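Hypothetical protein (PDB 4HSP) is of unknown function, a DUF3299-family protein made with a signal sequence and probably related in fold to OB-type beta-barrels. Local coordinates at residues V48-D53 and F121-N125. Residues are numbered along the deposited sequence; the frame is centred on the assembly and turned at random.
Sequences VVKALD and FKVEN. With EDO (1,2-ethanediol), chain K.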
ATOM      1  N   VAL A  48     -11.447 -25.918 -18.291  1.00 50.63           N
ATOM      2  CA  VAL A  48     -10.147 -26.157 -17.640  1.00 50.44           C
ATOM      3  C   VAL A  48      -9.300 -27.209 -18.402  1.00 56.37           C
ATOM      4  O   VAL A  48      -9.858 -28.036 -19.136  1.00 57.09           O
ATOM      5  CB  VAL A  48     -10.321 -26.563 -16.142  1.00 54.85           C
ATOM      6  CG1 VAL A  48     -10.932 -25.431 -15.327  1.00 52.56           C
ATOM      7  CG2 VAL A  48     -11.122 -27.863 -15.985  1.00 56.55           C
ATOM      8  N   VAL A  49      -7.954 -27.149 -18.228  1.00 52.67           N
ATOM      9  CA  VAL A  49      -6.978 -28.078 -18.823  1.00 52.64           C
ATOM     10  C   VAL A  49      -6.820 -29.232 -17.848  1.00 59.30           C
ATOM     11  O   VAL A  49      -6.089 -29.111 -16.859  1.00 58.68           O
ATOM     12  CB  VAL A  49      -5.622 -27.401 -19.166  1.00 54.76           C
ATOM     13  CG1 VAL A  49      -4.655 -28.379 -19.825  1.00 55.05           C
ATOM     14  CG2 VAL A  49      -5.829 -26.173 -20.047  1.00 53.25           C
ATOM     15  N   LYS A  50      -7.528 -30.344 -18.122  1.00 58.41           N
ATOM     16  CA  LYS A  50      -7.549 -31.536 -17.278  1.00 61.02           C
ATOM     17  C   LYS A  50      -6.181 -32.248 -17.176  1.00 63.86           C
ATOM     18  O   LYS A  50      -5.964 -32.969 -16.202  1.00 64.01           O
ATOM     19  CB  LYS A  50      -8.603 -32.529 -17.793  1.00 67.66           C
ATOM     20  CG  LYS A  50     -10.057 -32.058 -17.636  1.00 90.87           C
ATOM     21  CD  LYS A  50     -10.994 -33.110 -18.236  1.00110.59           C
ATOM     22  CE  LYS A  50     -12.455 -32.724 -18.245  1.00121.89           C
ATOM     23  NZ  LYS A  50     -13.290 -33.813 -18.824  1.00131.47           N
ATOM     24  N   ALA A  51      -5.257 -32.038 -18.147  1.00 58.91           N
ATOM     25  CA  ALA A  51      -3.923 -32.673 -18.141  1.00 58.98           C
ATOM     26  C   ALA A  51      -2.989 -32.071 -17.076  1.00 63.85           C
ATOM     27  O   ALA A  51      -1.872 -32.554 -16.875  1.00 65.80           O
ATOM     28  CB  ALA A  51      -3.275 -32.563 -19.516  1.00 58.66           C
ATOM     29  N   LEU A  52      -3.449 -31.026 -16.402  1.00 59.50           N
ATOM     30  CA  LEU A  52      -2.675 -30.351 -15.376  1.00 58.93           C
ATOM     31  C   LEU A  52      -2.894 -30.987 -14.007  1.00 64.19           C
ATOM     32  O   LEU A  52      -2.141 -30.686 -13.088  1.00 64.83           O
ATOM     33  CB  LEU A  52      -3.049 -28.841 -15.332  1.00 56.30           C
ATOM     34  CG  LEU A  52      -2.679 -27.972 -16.569  1.00 59.06           C
ATOM     35  CD1 LEU A  52      -3.101 -26.533 -16.378  1.00 56.35           C
ATOM     36  CD2 LEU A  52      -1.179 -28.053 -16.931  1.00 59.37           C
ATOM     37  N   ASP A  53      -3.903 -31.862 -13.868  1.00 61.85           N
ATOM     38  CA  ASP A  53      -4.279 -32.448 -12.582  1.00 64.02           C
ATOM     39  C   ASP A  53      -3.199 -33.326 -11.991  1.00 68.95           C
ATOM     40  O   ASP A  53      -2.769 -34.285 -12.623  1.00 71.73           O
ATOM     41  CB  ASP A  53      -5.601 -33.242 -12.680  1.00 67.79           C
ATOM     42  CG  ASP A  53      -6.228 -33.594 -11.330  1.00 77.70           C
ATOM     43  OD1 ASP A  53      -6.512 -32.662 -10.542  1.00 76.89           O
ATOM     44  OD2 ASP A  53      -6.466 -34.800 -11.080  1.00 85.81           O
ATOM     45  N   PHE A 121      -0.610 -29.167  -7.847  1.00 55.82           N
ATOM     46  CA  PHE A 121      -1.626 -28.540  -8.667  1.00 53.66           C
ATOM     47  C   PHE A 121      -2.750 -29.508  -8.987  1.00 59.08           C
ATOM     48  O   PHE A 121      -2.510 -30.558  -9.557  1.00 60.66           O
ATOM     49  CB  PHE A 121      -0.964 -28.016  -9.954  1.00 54.12           C
ATOM     50  CG  PHE A 121      -1.785 -27.035 -10.750  1.00 53.71           C
ATOM     51  CD1 PHE A 121      -1.831 -25.696 -10.397  1.00 56.41           C
ATOM     52  CD2 PHE A 121      -2.509 -27.448 -11.856  1.00 55.29           C
ATOM     53  CE1 PHE A 121      -2.562 -24.781 -11.158  1.00 55.69           C
ATOM     54  CE2 PHE A 121      -3.276 -26.538 -12.590  1.00 56.43           C
ATOM     55  CZ  PHE A 121      -3.276 -25.209 -12.254  1.00 53.39           C
ATOM     56  N   LYS A 122      -3.985 -29.114  -8.679  1.00 57.19           N
ATOM     57  CA  LYS A 122      -5.212 -29.892  -8.874  1.00 59.06           C
ATOM     58  C   LYS A 122      -6.221 -29.175  -9.761  1.00 61.47           C
ATOM     59  O   LYS A 122      -6.438 -27.969  -9.615  1.00 60.01           O
ATOM     60  CB  LYS A 122      -5.900 -30.134  -7.506  1.00 64.78           C
ATOM     61  CG  LYS A 122      -5.533 -31.381  -6.750  1.00 88.54           C
ATOM     62  CD  LYS A 122      -6.605 -31.613  -5.669  1.00106.28           C
ATOM     63  CE  LYS A 122      -7.527 -32.781  -5.974  1.00122.03           C
ATOM     64  NZ  LYS A 122      -8.411 -32.538  -7.151  1.00127.54           N
ATOM     65  N   VAL A 123      -6.917 -29.941 -10.593  1.00 59.83           N
ATOM     66  CA  VAL A 123      -7.992 -29.454 -11.449  1.00 59.06           C
ATOM     67  C   VAL A 123      -9.271 -29.860 -10.716  1.00 69.90           C
ATOM     68  O   VAL A 123      -9.784 -30.972 -10.883  1.00 71.81           O
ATOM     69  CB  VAL A 123      -7.884 -29.978 -12.905  1.00 61.64           C
ATOM     70  CG1 VAL A 123      -9.032 -29.452 -13.747  1.00 60.57           C
ATOM     71  CG2 VAL A 123      -6.548 -29.586 -13.532  1.00 59.67           C
ATOM     72  N   GLU A 124      -9.685 -28.985  -9.788  1.00 68.83           N
ATOM     73  CA  GLU A 124     -10.816 -29.159  -8.885  1.00 70.66           C
ATOM     74  C   GLU A 124     -11.470 -27.823  -8.653  1.00 73.14           C
ATOM     75  O   GLU A 124     -10.779 -26.819  -8.468  1.00 71.54           O
ATOM     76  CB  GLU A 124     -10.326 -29.750  -7.553  1.00 74.42           C
ATOM     77  CG  GLU A 124     -11.424 -30.302  -6.654  1.00 94.84           C
ATOM     78  CD  GLU A 124     -11.060 -30.535  -5.196  1.00127.51           C
ATOM     79  OE1 GLU A 124      -9.892 -30.887  -4.903  1.00128.79           O
ATOM     80  OE2 GLU A 124     -11.960 -30.370  -4.340  1.00122.73           O
ATOM     81  N   ASN A 125     -12.798 -27.807  -8.662  1.00 68.88           N
ATOM     82  CA  ASN A 125     -13.558 -26.596  -8.454  1.00 67.14           C
ATOM     83  C   ASN A 125     -13.431 -26.097  -7.023  1.00 71.38           C
ATOM     84  O   ASN A 125     -13.358 -26.896  -6.081  1.00 73.88           O
ATOM     85  CB  ASN A 125     -15.018 -26.820  -8.834  1.00 67.14           C
ATOM     86  CG  ASN A 125     -15.226 -26.807 -10.333  1.00 88.32           C
ATOM     87  OD1 ASN A 125     -14.385 -26.323 -11.118  1.00 68.51           O
ATOM     88  ND2 ASN A 125     -16.363 -27.321 -10.765  1.00 85.75           N
TER
HETATM   89  C1  EDO K 210     -16.115 -25.984 -15.319  1.00 87.86           C
HETATM   90  O1  EDO K 210     -17.271 -26.130 -14.491  1.00 89.74           O
HETATM   91  C2  EDO K 210     -14.832 -25.949 -14.439  1.00 85.45           C
HETATM   92  O2  EDO K 210     -14.868 -24.890 -13.469  1.00 81.71           O
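At F121, on strand 120-122, the ring provides the inner floor of the contact: CE2 lies 3.6 Å from L52 CB, while L52 O meets the ring edge, near its plane, 3.5 Å from CD2. Backbone hydrogen bonds between F121 and both G54 and I55 show that the loop before strand 55-68 packs against strand 120-122, which lies between strands 55-68 and 132-144 in the sheet. K122 sits closest in register to D53, their CA atoms 4.6 Å apart. Its CA-to-CB bond points away, yet K122 NZ lies 3.9 Å from D53 OD1, a long salt bridge, and 3.2 Å from E124 OE1, a closer one. V123 is the centre of the interface: 48-53 covers 105 Å² of it, more than of any other residue here. Its N donates to D53 OD1 at 2.8 Å and a nearly linear 171°, and its side chain enters the concave side of the turn formed with 3-10 segment 50-52: V123 CG1 is 3.4 Å from V48 CG2, and V123 CG2 is 3.4 Å from V49 O and 4.0 Å from L52 CB. Y135 of strand 132-144 touches V48 and V123, and its OH hydrogen-bonds V49 N. Farther on, N125 OD1 accepts a 2.8 Å hydrogen bond from O2 of an ethanediol, probably from the crystallisation liquor. The 345 Å² buried thus mixes apolar side-chain contacts with approaches to backbone carbonyls; the one hydrogen bond between the segments fixes the loop's end while V123 fills its hollow, and the long D53-K122 pair is probably a weaker addition.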